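Local coordinates for proteinase K (Serratia sp., PDB 2B6N), which probably cleaves peptide bonds as a secreted serine endopeptidase of the subtilase family, the deposited chain being the calcium-binding catalytic domain of a longer precursor, at residues T255-D260 / P270-F275; A175-S180 / T195-Y200; G41-H46 / T212-T217; D29-T34 / Y237-P242. One frame throughout, in Å; residues are numbered along the deposited sequence.

Three of the four contacts form a nest along the chain, and none cross. Residues 29-34 open contact 4, leading into strand 34-39, and residues 41-46 open contact 3 just after it. Contact 2, 175-180 with 195-200, closes a short loop within this span and adds the edge strand 199-202 to the parallel sheet. Contact 3 then closes at 212-217, between strands 206-209 and 217-220, and contact 4 at 237-242, the end of helix 223-240. Contact 1 follows separately, pairing 255-260 with 270-275 beside contact 2, whose Tyr200 backbone it meets. Salt bridge Arg256-Glu240 joins contacts 1 and 4, whereas contact 3 lies on the opposite side of the chain's centre from contacts 1 and 2.

Contact 1 of 4, residues T255-D260 / P270-F275; sequences TRATAD and PNKLLF
Thr258 and Leu273 form the tight centre of a two-stranded antiparallel ladder, a hydrogen-bonded pair in which each backbone N-H reaches the other's carbonyl. Thr258 N lies 2.8 Å from Leu273 O, and the return bond from Leu273 N to Thr258 O is just as short and straighter, 166° at the hydrogen. Ala259 and Lys272 follow as a non-hydrogen-bonded pair. Beside this pair Ala257 CB packs against Lys272 CB at 3.7 Å, while the rest of the lysine chain leads away. Thr258 carries its hydroxyl beside its own backbone N (chi1 -54°), where OG1 touches Phe275 CB at 3.7 Å and is bridged through a water to Leu274 O. Arg256 O approaches the same CB more closely, at 3.4 Å.

Toward Asp260 the ladder becomes looser and more exposed. Asp260 N still donates to Asn271 O at 3.1 Å, but from 41° above the carbonyl plane, and a second water donates to both Thr258 O and Asn271 OD1. Asn271 centres an inverse gamma turn, and its side-chain ND2 donates to Val262 O.

Arg16 bonds Thr258 OG1 and Arg256 O and makes a cation-pi contact with Phe275, near the calcium site. Leu274 packs on helix 223-240, and the backbones of Lys272 and Leu274 bond to Tyr200 at strand 199-202.

Contact 2 of 4, residues A175-S180 / T195-Y200; sequences AITVGS and TCLDIY
Thr177 and Asp198 grip each other by two short bonds. Thr177 N donates to Asp198 OD2 at 2.8 Å, meeting the anti lone pair of that oxygen, and Asp198 N returns a bond of the same length to Thr177 O, nearly straight at 173°. In Asp198 CG stands beside the backbone N (chi1 -65°), and the side chain crosses that of Thr177 at about a right angle. OD2 also sits 3.1 Å from Ala175 O, an acceptor pair that the Thr177 N-H probably helps to offset. Thr177 O takes a second, weak bond from Ile199 N, and Gly179 N donates to Ile199 O at 3.0 Å.

From here the two chains run as parallel strands, Val178 beside Ile199 and Gly179 beside Tyr200. The pairing attaches strand 199-202 as one of the two outermost strands of the seven-stranded parallel sheet at the heart of the subtilase fold, with no helix in the connection between the two strands. Val178 CG2 and Ile199 CG2 lie side by side at 4.0 Å, both side chains reaching Val230 of helix 223-240. On the face that carries Tyr200, Leu197 CD2 lies 3.7 Å above the ring plane, offset toward its rim, and 3.8 Å from Gly179 CA. The Tyr200 ring closes on the same glycine, CD2 approaching Gly179 C at 3.4 Å; Ser180 N lies at the ring edge, and the phenol oxygen bonds Ala265 O.

Contact 3 of 4, residues G41-H46 / T212-T217; sequences GVLNTH and TSNSAT
His46 NE2 donates to Ala216 O at 2.8 Å, reaching a lone pair in the carbonyl plane although the oxygen lies 18° out of the imidazole plane. The other ring nitrogen, ND1, bonds the backbone N of Glu48, so the ring is held at both nitrogens, consistent with the proton being on NE2. CG stands anti to the backbone N (chi1 -160°), and the ring lies against the 212-217 loop. There Asn214 O rests 3.2 Å above the ring plane, over its centre; this is a face contact and not a hydrogen bond, since the angle at the ring nitrogens is poor. Ser213 O approaches CD2 at 3.3 Å.

Each segment contains a tight turn. Leu43 to His46 and Ser213 to Ala216 are both type I beta turns, and the second is also an ST turn in which Ser213 OG accepts from Ser215 N. The first lies in the loop that follows strand 34-39, whose end holds the predicted catalytic Asp39. The second lies between strands 206-209 and 217-220, ahead of helix 223-240, which carries the predicted catalytic Ser224. The contact thus joins two surface loops far apart in sequence.

A second polar clasp lies at the exposed edge. Thr45 OG1 donates to Asn214 OD1 at 2.8 Å, with the donor tilted 25° from the amide carbonyl plane. OD1 also lies 3.2 Å from Thr45 O, an acceptor it does not bond. Leu43 crosses Asn214 at about a right angle, its CD2 3.6 Å from Asn214 OD1 and also touching Ser213 O.

Contact 4 of 4, residues D29-T34 / Y237-P242; sequences DGSGVT and YLDENP
The carboxylates of Asp29 and Asp239 are the flat groups that meet here, crossing obliquely with their planes 23° apart and Asp29 OD1 only 3.0 Å from Asp239 OD2. Asp29 N comes to Asp239 OD2 nearly in line with the C-O bond, at 3.0 Å and 169° at the hydrogen. Gly30 N and Ser31 N add two weak bonds to the same oxygen. On the Asp29 carboxylate, OD1 is approached by Ser31 N at 3.1 Å on its anti side, 32° out of the carboxylate plane, which makes an Asx turn. The N-H of Ser31 is therefore shared between the two acids.

Asp239 lies in the last turn of helix 223-240 with CG anti to its backbone N (chi1 176°), and its OD2 meets the N-H groups of residues 29-31. The glycine-containing segment that receives it continues into a type II turn, Gly30 to Val33, leading into strand 34-39 of the central sheet. Beside the polar cluster, Val33 CG2 packs on Leu238 CB at 3.7 Å, the two side chains crossing at about a right angle. A water donates to both Ser31 O and Leu238 O, bridging loop and helix. Asp29 also pairs through its backbone with Asn90, and Leu238 also touches Val249 of helix 246-256.

The converging N-H groups of Asp29, Gly30 and Ser31 would favour negative charge on Asp239, whereas the nearby OD1 of Asp29 would disfavour it. One of the two acids may therefore take up a proton more readily than an isolated aspartate does.

Contact 1 of 4, residues T255-D260 / P270-F275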
loop_
_atom_site.group_PDB
_atom_site.type_symbol
_atom_site.label_atom_id
_atom_site.label_comp_id
_atom_site.label_asym_id
_atom_site.label_seq_id
_atom_site.Cartn_x
_atom_site.Cartn_y
_atom_site.Cartn_z
ATOM N N THR A 255 -9.167 -4.404 14.235
ATOM C CA THR A 255 -9.989 -3.973 15.391
ATOM C C THR A 255 -10.336 -2.478 15.332
ATOM O O THR A 255 -11.381 -2.051 15.836
ATOM C CB THR A 255 -9.368 -4.315 16.786
ATOM O OG1 THR A 255 -8.150 -3.588 16.970
ATOM C CG2 THR A 255 -9.097 -5.800 16.936
ATOM N N ARG A 256 -9.476 -1.688 14.694
ATOM C CA ARG A 256 -9.705 -0.238 14.553
ATOM C C ARG A 256 -10.571 0.134 13.340
ATOM O O ARG A 256 -11.084 1.257 13.263
ATOM C CB ARG A 256 -8.357 0.506 14.510
ATOM C CG ARG A 256 -7.712 0.611 15.906
ATOM C CD ARG A 256 -6.374 1.350 15.887
ATOM N NE ARG A 256 -5.829 1.577 17.232
ATOM C CZ ARG A 256 -4.670 2.199 17.473
ATOM N NH1 ARG A 256 -3.933 2.662 16.460
ATOM N NH2 ARG A 256 -4.248 2.383 18.723
ATOM N N ALA A 257 -10.728 -0.811 12.408
ATOM C CA ALA A 257 -11.397 -0.573 11.123
ATOM C C ALA A 257 -12.864 -0.191 11.277
ATOM O O ALA A 257 -13.525 -0.628 12.211
ATOM C CB ALA A 257 -11.274 -1.806 10.209
ATOM N N THR A 258 -13.372 0.604 10.344
ATOM C CA THR A 258 -14.791 0.950 10.345
ATOM C C THR A 258 -15.608 -0.231 9.819
ATOM O O THR A 258 -15.374 -0.723 8.716
ATOM C CB THR A 258 -15.060 2.207 9.512
ATOM O OG1 THR A 258 -14.212 3.251 9.997
ATOM C CG2 THR A 258 -16.514 2.637 9.676
ATOM N N ALA A 259 -16.569 -0.685 10.615
ATOM C CA ALA A 259 -17.359 -1.849 10.232
ATOM C C ALA A 259 -18.561 -1.497 9.365
ATOM O O ALA A 259 -19.151 -0.427 9.505
ATOM C CB ALA A 259 -17.813 -2.617 11.491
ATOM N N ASP A 260 -18.888 -2.402 8.438
ATOM C CA ASP A 260 -20.221 -2.473 7.833
ATOM C C ASP A 260 -20.602 -1.284 6.933
ATOM O O ASP A 260 -21.784 -0.931 6.822
ATOM C CB ASP A 260 -21.261 -2.676 8.948
ATOM C CG ASP A 260 -20.970 -3.892 9.815
ATOM O OD1 ASP A 260 -20.140 -4.762 9.436
ATOM O OD2 ASP A 260 -21.595 -3.977 10.890
ATOM N N PRO A 270 -14.294 -9.466 4.379
ATOM C CA PRO A 270 -14.440 -8.790 5.669
ATOM C C PRO A 270 -15.030 -7.413 5.425
ATOM O O PRO A 270 -14.504 -6.671 4.592
ATOM C CB PRO A 270 -12.995 -8.668 6.169
ATOM C CG PRO A 270 -12.166 -8.626 4.874
ATOM C CD PRO A 270 -12.877 -9.612 3.977
ATOM N N ASN A 271 -16.124 -7.067 6.104
ATOM C CA ASN A 271 -16.674 -5.725 5.892
ATOM C C ASN A 271 -16.002 -4.728 6.837
ATOM O O ASN A 271 -16.556 -4.292 7.864
ATOM C CB ASN A 271 -18.205 -5.684 5.923
ATOM C CG ASN A 271 -18.758 -4.549 5.060
ATOM O OD1 ASN A 271 -18.373 -3.391 5.239
ATOM N ND2 ASN A 271 -19.650 -4.874 4.127
ATOM N N LYS A 272 -14.758 -4.419 6.493
ATOM C CA LYS A 272 -13.909 -3.561 7.298
ATOM C C LYS A 272 -13.314 -2.516 6.381
ATOM O O LYS A 272 -12.687 -2.853 5.370
ATOM C CB LYS A 272 -12.782 -4.364 7.960
ATOM C CG LYS A 272 -13.276 -5.409 8.994
ATOM C CD LYS A 272 -12.106 -5.991 9.780
ATOM C CE LYS A 272 -12.543 -7.085 10.777
ATOM N NZ LYS A 272 -12.656 -8.427 10.109
ATOM N N LEU A 273 -13.529 -1.256 6.735
ATOM C CA LEU A 273 -12.974 -0.153 5.953
ATOM C C LEU A 273 -11.850 0.499 6.753
ATOM O O LEU A 273 -12.019 0.817 7.921
ATOM C CB LEU A 273 -14.056 0.851 5.567
ATOM C CG LEU A 273 -13.609 2.096 4.794
ATOM C CD1 LEU A 273 -13.074 1.773 3.364
ATOM C CD2 LEU A 273 -14.745 3.133 4.742
ATOM N N LEU A 274 -10.699 0.682 6.108
ATOM C CA LEU A 274 -9.515 1.264 6.730
ATOM C C LEU A 274 -9.829 2.527 7.543
ATOM O O LEU A 274 -10.522 3.434 7.053
ATOM C CB LEU A 274 -8.472 1.597 5.655
ATOM C CG LEU A 274 -7.142 2.168 6.154
ATOM C CD1 LEU A 274 -6.391 1.160 7.036
ATOM C CD2 LEU A 274 -6.288 2.582 4.958
ATOM N N PHE A 275 -9.315 2.561 8.772
ATOM C CA PHE A 275 -9.479 3.722 9.677
ATOM C C PHE A 275 -8.118 4.030 10.296
ATOM O O PHE A 275 -7.449 3.125 10.825
ATOM C CB PHE A 275 -10.559 3.444 10.739
ATOM C CG PHE A 275 -10.836 4.607 11.644
ATOM C CD1 PHE A 275 -11.627 5.671 11.203
ATOM C CD2 PHE A 275 -10.293 4.645 12.945
ATOM C CE1 PHE A 275 -11.892 6.769 12.040
ATOM C CE2 PHE A 275 -10.550 5.743 13.790
ATOM C CZ PHE A 275 -11.353 6.801 13.337
HETATM O O HOH W 1 -13.029 4.448 7.949
HETATM O O HOH W 2 -16.696 -1.356 6.368
#

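Contact 2 of 4, residues A175-S180 / T195-Y200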
loop_
_atom_site.group_PDB
_atom_site.type_symbol
_atom_site.label_atom_id
_atom_site.label_comp_id
_atom_site.label_asym_id
_atom_site.label_seq_id
_atom_site.Cartn_x
_atom_site.Cartn_y
_atom_site.Cartn_z
ATOM N N ALA A 175 0.053 -12.201 4.276
ATOM C CA ALA A 175 -0.099 -10.886 3.639
ATOM C C ALA A 175 -1.362 -10.229 4.170
ATOM O O ALA A 175 -2.343 -10.925 4.483
ATOM C CB ALA A 175 -0.170 -11.026 2.114
ATOM N N ILE A 176 -1.333 -8.903 4.306
ATOM C CA ILE A 176 -2.569 -8.125 4.522
ATOM C C ILE A 176 -3.052 -7.771 3.118
ATOM O O ILE A 176 -2.378 -7.023 2.388
ATOM C CB ILE A 176 -2.328 -6.843 5.340
ATOM C CG1 ILE A 176 -1.849 -7.190 6.756
ATOM C CG2 ILE A 176 -3.620 -5.998 5.453
ATOM C CD1 ILE A 176 -1.090 -6.045 7.421
ATOM N N THR A 177 -4.198 -8.322 2.737
ATOM C CA THR A 177 -4.696 -8.213 1.348
ATOM C C THR A 177 -5.824 -7.193 1.287
ATOM O O THR A 177 -6.781 -7.283 2.053
ATOM C CB THR A 177 -5.114 -9.608 0.811
ATOM O OG1 THR A 177 -3.942 -10.446 0.788
ATOM C CG2 THR A 177 -5.723 -9.527 -0.622
ATOM N N VAL A 178 -5.696 -6.233 0.370
ATOM C CA VAL A 178 -6.503 -5.004 0.418
ATOM C C VAL A 178 -7.392 -4.883 -0.817
ATOM O O VAL A 178 -6.897 -4.839 -1.948
ATOM C CB VAL A 178 -5.572 -3.751 0.561
ATOM C CG1 VAL A 178 -6.396 -2.465 0.721
ATOM C CG2 VAL A 178 -4.592 -3.931 1.741
ATOM N N GLY A 179 -8.706 -4.865 -0.592
ATOM C CA GLY A 179 -9.655 -4.560 -1.664
ATOM C C GLY A 179 -9.859 -3.053 -1.794
ATOM O O GLY A 179 -9.446 -2.285 -0.923
ATOM N N SER A 180 -10.499 -2.645 -2.892
ATOM C CA SER A 180 -10.645 -1.231 -3.267
ATOM C C SER A 180 -12.086 -0.737 -3.122
ATOM O O SER A 180 -13.025 -1.467 -3.489
ATOM C CB SER A 180 -10.205 -1.053 -4.726
ATOM O OG SER A 180 -10.433 0.271 -5.166
ATOM N N THR A 195 -12.628 -14.239 0.862
ATOM C CA THR A 195 -12.015 -14.571 2.153
ATOM C C THR A 195 -10.515 -14.297 2.265
ATOM O O THR A 195 -9.982 -14.209 3.374
ATOM C CB THR A 195 -12.295 -16.040 2.544
ATOM O OG1 THR A 195 -11.701 -16.906 1.574
ATOM C CG2 THR A 195 -13.799 -16.299 2.619
ATOM N N CYS A 196 -9.827 -14.171 1.135
ATOM C CA CYS A 196 -8.413 -13.806 1.170
ATOM C C CYS A 196 -8.169 -12.312 1.428
ATOM O O CYS A 196 -7.049 -11.918 1.740
ATOM C CB CYS A 196 -7.684 -14.290 -0.083
ATOM S SG CYS A 196 -7.529 -16.096 -0.104
ATOM N N LEU A 197 -9.216 -11.486 1.318
ATOM C CA LEU A 197 -9.118 -10.081 1.779
ATOM C C LEU A 197 -9.030 -9.943 3.293
ATOM O O LEU A 197 -9.658 -10.705 4.022
ATOM C CB LEU A 197 -10.315 -9.258 1.303
ATOM C CG LEU A 197 -10.156 -8.549 -0.043
ATOM C CD1 LEU A 197 -10.006 -9.584 -1.126
ATOM C CD2 LEU A 197 -11.387 -7.690 -0.292
ATOM N N ASP A 198 -8.301 -8.924 3.746
ATOM C CA ASP A 198 -8.263 -8.542 5.153
ATOM C C ASP A 198 -9.031 -7.252 5.444
ATOM O O ASP A 198 -9.586 -7.082 6.541
ATOM C CB ASP A 198 -6.806 -8.429 5.621
ATOM C CG ASP A 198 -6.107 -9.762 5.593
ATOM O OD1 ASP A 198 -6.473 -10.629 6.431
ATOM O OD2 ASP A 198 -5.267 -9.992 4.707
ATOM N N ILE A 199 -9.084 -6.354 4.454
ATOM C CA ILE A 199 -9.606 -4.996 4.686
ATOM C C ILE A 199 -9.866 -4.338 3.318
ATOM O O ILE A 199 -9.330 -4.788 2.293
ATOM C CB ILE A 199 -8.588 -4.162 5.533
ATOM C CG1 ILE A 199 -9.231 -2.929 6.183
ATOM C CG2 ILE A 199 -7.330 -3.804 4.694
ATOM C CD1 ILE A 199 -8.438 -2.407 7.372
ATOM N N TYR A 200 -10.706 -3.307 3.321
ATOM C CA TYR A 200 -10.966 -2.488 2.152
ATOM C C TYR A 200 -10.389 -1.084 2.411
ATOM O O TYR A 200 -10.324 -0.618 3.562
ATOM C CB TYR A 200 -12.470 -2.369 1.925
ATOM C CG TYR A 200 -13.086 -3.426 1.031
ATOM C CD1 TYR A 200 -13.860 -4.460 1.571
ATOM C CD2 TYR A 200 -12.916 -3.374 -0.351
ATOM C CE1 TYR A 200 -14.433 -5.443 0.748
ATOM C CE2 TYR A 200 -13.494 -4.340 -1.182
ATOM C CZ TYR A 200 -14.257 -5.360 -0.627
ATOM O OH TYR A 200 -14.822 -6.287 -1.482
#

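Contact 3 of 4, residues G41-H46 / T212-T217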
loop_
_atom_site.group_PDB
_atom_site.type_symbol
_atom_site.label_atom_id
_atom_site.label_comp_id
_atom_site.label_asym_id
_atom_site.label_seq_id
_atom_site.Cartn_x
_atom_site.Cartn_y
_atom_site.Cartn_z
ATOM N N GLY A 41 9.653 1.250 -9.052
ATOM C CA GLY A 41 10.672 2.195 -8.606
ATOM C C GLY A 41 9.982 3.422 -8.022
ATOM O O GLY A 41 8.762 3.481 -8.005
ATOM N N VAL A 42 10.758 4.401 -7.557
ATOM C CA VAL A 42 10.192 5.637 -7.002
ATOM C C VAL A 42 11.021 6.807 -7.491
ATOM O O VAL A 42 12.257 6.740 -7.477
ATOM C CB VAL A 42 10.203 5.658 -5.435
ATOM C CG1 VAL A 42 9.635 6.978 -4.915
ATOM C CG2 VAL A 42 9.407 4.481 -4.846
ATOM N N LEU A 43 10.348 7.876 -7.927
ATOM C CA LEU A 43 11.055 9.126 -8.227
ATOM C C LEU A 43 11.452 9.771 -6.889
ATOM O O LEU A 43 10.656 10.495 -6.275
ATOM C CB LEU A 43 10.186 10.075 -9.078
ATOM C CG LEU A 43 10.902 11.357 -9.539
ATOM C CD1 LEU A 43 11.923 11.050 -10.645
ATOM C CD2 LEU A 43 9.905 12.424 -9.995
ATOM N N ASN A 44 12.676 9.487 -6.432
ATOM C CA ASN A 44 13.124 9.905 -5.096
ATOM C C ASN A 44 13.120 11.414 -4.902
ATOM O O ASN A 44 12.905 11.897 -3.786
ATOM C CB ASN A 44 14.528 9.372 -4.769
ATOM C CG ASN A 44 14.601 7.855 -4.772
ATOM O OD1 ASN A 44 15.597 7.276 -5.230
ATOM N ND2 ASN A 44 13.558 7.201 -4.262
ATOM N N THR A 45 13.323 12.145 -5.998
ATOM C CA THR A 45 13.442 13.608 -5.958
ATOM C C THR A 45 12.080 14.314 -5.944
ATOM O O THR A 45 12.016 15.555 -5.876
ATOM C CB THR A 45 14.249 14.137 -7.163
ATOM O OG1 THR A 45 13.678 13.627 -8.369
ATOM C CG2 THR A 45 15.718 13.669 -7.092
ATOM N N HIS A 46 10.995 13.547 -6.006
ATOM C CA HIS A 46 9.662 14.188 -6.013
ATOM C C HIS A 46 9.472 15.064 -4.791
ATOM O O HIS A 46 9.891 14.704 -3.671
ATOM C CB HIS A 46 8.506 13.171 -6.169
ATOM C CG HIS A 46 7.229 13.798 -6.651
ATOM N ND1 HIS A 46 6.442 14.595 -5.845
ATOM C CD2 HIS A 46 6.626 13.780 -7.867
ATOM C CE1 HIS A 46 5.402 15.025 -6.534
ATOM N NE2 HIS A 46 5.494 14.552 -7.766
ATOM N N THR A 212 6.758 12.043 -13.861
ATOM C CA THR A 212 7.129 12.877 -15.019
ATOM C C THR A 212 7.843 14.194 -14.644
ATOM O O THR A 212 8.571 14.757 -15.475
ATOM C CB THR A 212 5.924 13.142 -15.932
ATOM O OG1 THR A 212 4.862 13.704 -15.155
ATOM C CG2 THR A 212 5.439 11.849 -16.595
ATOM N N SER A 213 7.659 14.668 -13.407
ATOM C CA SER A 213 8.431 15.806 -12.860
ATOM C C SER A 213 8.373 15.786 -11.332
ATOM O O SER A 213 7.591 15.008 -10.731
ATOM C CB SER A 213 7.898 17.150 -13.377
ATOM O OG SER A 213 6.802 17.609 -12.587
ATOM N N ASN A 214 9.171 16.634 -10.680
ATOM C CA ASN A 214 9.174 16.634 -9.221
ATOM C C ASN A 214 7.896 17.196 -8.595
ATOM O O ASN A 214 7.727 17.149 -7.367
ATOM C CB ASN A 214 10.386 17.377 -8.659
ATOM C CG ASN A 214 11.678 16.620 -8.879
ATOM O OD1 ASN A 214 11.679 15.395 -9.099
ATOM N ND2 ASN A 214 12.801 17.356 -8.855
ATOM N N SER A 215 7.023 17.755 -9.429
ATOM C CA SER A 215 5.750 18.282 -8.952
ATOM C C SER A 215 4.551 17.565 -9.576
ATOM O O SER A 215 3.406 17.919 -9.286
ATOM C CB SER A 215 5.650 19.784 -9.268
ATOM O OG SER A 215 5.495 19.985 -10.663
ATOM N N ALA A 216 4.811 16.556 -10.405
ATOM C CA ALA A 216 3.745 15.885 -11.179
ATOM C C ALA A 216 2.798 15.050 -10.308
ATOM O O ALA A 216 3.215 14.457 -9.317
ATOM C CB ALA A 216 4.326 15.026 -12.263
ATOM N N THR A 217 1.525 15.037 -10.697
ATOM C CA THR A 217 0.521 14.221 -10.013
ATOM C C THR A 217 -0.188 13.352 -11.048
ATOM O O THR A 217 -0.038 13.560 -12.247
ATOM C CB THR A 217 -0.525 15.095 -9.271
ATOM O OG1 THR A 217 -1.116 16.023 -10.193
ATOM C CG2 THR A 217 0.115 15.863 -8.115
#

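Contact 4 of 4, residues D29-T34 / Y237-P242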
loop_
_atom_site.group_PDB
_atom_site.type_symbol
_atom_site.label_atom_id
_atom_site.label_comp_id
_atom_site.label_asym_id
_atom_site.label_seq_id
_atom_site.Cartn_x
_atom_site.Cartn_y
_atom_site.Cartn_z
ATOM N N ASP A 29 2.768 10.187 12.292
ATOM C CA ASP A 29 3.183 10.461 10.922
ATOM C C ASP A 29 4.166 9.434 10.345
ATOM O O ASP A 29 4.741 9.660 9.274
ATOM C CB ASP A 29 3.773 11.877 10.838
ATOM C CG ASP A 29 4.979 12.072 11.745
ATOM O OD1 ASP A 29 5.522 11.080 12.273
ATOM O OD2 ASP A 29 5.397 13.241 11.923
ATOM N N GLY A 30 4.387 8.324 11.049
ATOM C CA GLY A 30 5.286 7.293 10.510
ATOM C C GLY A 30 6.759 7.522 10.822
ATOM O O GLY A 30 7.627 6.832 10.277
ATOM N N SER A 31 7.049 8.479 11.709
ATOM C CA SER A 31 8.409 8.714 12.203
ATOM C C SER A 31 8.998 7.413 12.723
ATOM O O SER A 31 8.305 6.646 13.409
ATOM C CB SER A 31 8.408 9.759 13.330
ATOM O OG SER A 31 8.128 11.042 12.820
ATOM N N GLY A 32 10.251 7.156 12.338
ATOM C CA GLY A 32 10.999 6.000 12.809
ATOM C C GLY A 32 10.620 4.694 12.139
ATOM O O GLY A 32 11.124 3.623 12.534
ATOM N N VAL A 33 9.757 4.780 11.124
ATOM C CA VAL A 33 9.293 3.610 10.362
ATOM C C VAL A 33 9.775 3.701 8.910
ATOM O O VAL A 33 9.917 4.800 8.368
ATOM C CB VAL A 33 7.727 3.505 10.376
ATOM C CG1 VAL A 33 7.230 2.264 9.610
ATOM C CG2 VAL A 33 7.199 3.472 11.799
ATOM N N THR A 34 10.052 2.548 8.293
ATOM C CA THR A 34 10.464 2.516 6.895
ATOM C C THR A 34 9.444 1.722 6.082
ATOM O O THR A 34 9.046 0.624 6.462
ATOM C CB THR A 34 11.865 1.885 6.737
ATOM O OG1 THR A 34 12.802 2.649 7.498
ATOM C CG2 THR A 34 12.318 1.914 5.272
ATOM N N TYR A 237 0.678 3.215 12.889
ATOM C CA TYR A 237 0.563 2.372 14.081
ATOM C C TYR A 237 1.939 2.011 14.638
ATOM O O TYR A 237 2.107 1.889 15.837
ATOM C CB TYR A 237 -0.202 1.078 13.791
ATOM C CG TYR A 237 -1.672 1.225 13.433
ATOM C CD1 TYR A 237 -2.420 0.092 13.137
ATOM C CD2 TYR A 237 -2.305 2.473 13.368
ATOM C CE1 TYR A 237 -3.775 0.173 12.809
ATOM C CE2 TYR A 237 -3.679 2.573 13.036
ATOM C CZ TYR A 237 -4.392 1.405 12.757
ATOM O OH TYR A 237 -5.717 1.437 12.399
ATOM N N LEU A 238 2.920 1.838 13.752
ATOM C CA LEU A 238 4.286 1.477 14.161
ATOM C C LEU A 238 5.076 2.677 14.705
ATOM O O LEU A 238 6.057 2.498 15.427
ATOM C CB LEU A 238 5.014 0.798 13.000
ATOM C CG LEU A 238 4.666 -0.682 12.756
ATOM C CD1 LEU A 238 5.183 -1.153 11.375
ATOM C CD2 LEU A 238 5.187 -1.588 13.888
ATOM N N ASP A 239 4.660 3.887 14.333
ATOM C CA ASP A 239 5.163 5.121 14.951
ATOM C C ASP A 239 4.588 5.203 16.373
ATOM O O ASP A 239 5.327 5.390 17.351
ATOM C CB ASP A 239 4.718 6.315 14.079
ATOM C CG ASP A 239 5.089 7.685 14.648
ATOM O OD1 ASP A 239 5.699 7.791 15.735
ATOM O OD2 ASP A 239 4.743 8.684 13.983
ATOM N N GLU A 240 3.269 5.046 16.477
ATOM C CA GLU A 240 2.563 4.985 17.776
ATOM C C GLU A 240 3.105 3.902 18.730
ATOM O O GLU A 240 3.302 4.151 19.929
ATOM C CB GLU A 240 1.070 4.762 17.531
ATOM C CG GLU A 240 0.214 4.671 18.786
ATOM C CD GLU A 240 -1.203 4.185 18.510
ATOM O OE1 GLU A 240 -1.560 4.008 17.328
ATOM O OE2 GLU A 240 -1.964 3.971 19.478
ATOM N N ASN A 241 3.336 2.701 18.197
ATOM C CA ASN A 241 3.856 1.606 18.995
ATOM C C ASN A 241 4.867 0.809 18.165
ATOM O O ASN A 241 4.475 -0.092 17.445
ATOM C CB ASN A 241 2.699 0.705 19.454
ATOM C CG ASN A 241 3.151 -0.424 20.383
ATOM O OD1 ASN A 241 4.351 -0.643 20.600
ATOM N ND2 ASN A 241 2.184 -1.144 20.931
ATOM N N PRO A 242 6.170 1.139 18.273
ATOM C CA PRO A 242 7.198 0.423 17.494
ATOM C C PRO A 242 7.434 -1.031 17.920
ATOM O O PRO A 242 8.232 -1.722 17.292
ATOM C CB PRO A 242 8.471 1.262 17.695
ATOM C CG PRO A 242 8.234 2.077 18.913
ATOM C CD PRO A 242 6.734 2.218 19.103
HETATM O O HOH W 3 8.613 4.120 15.202
#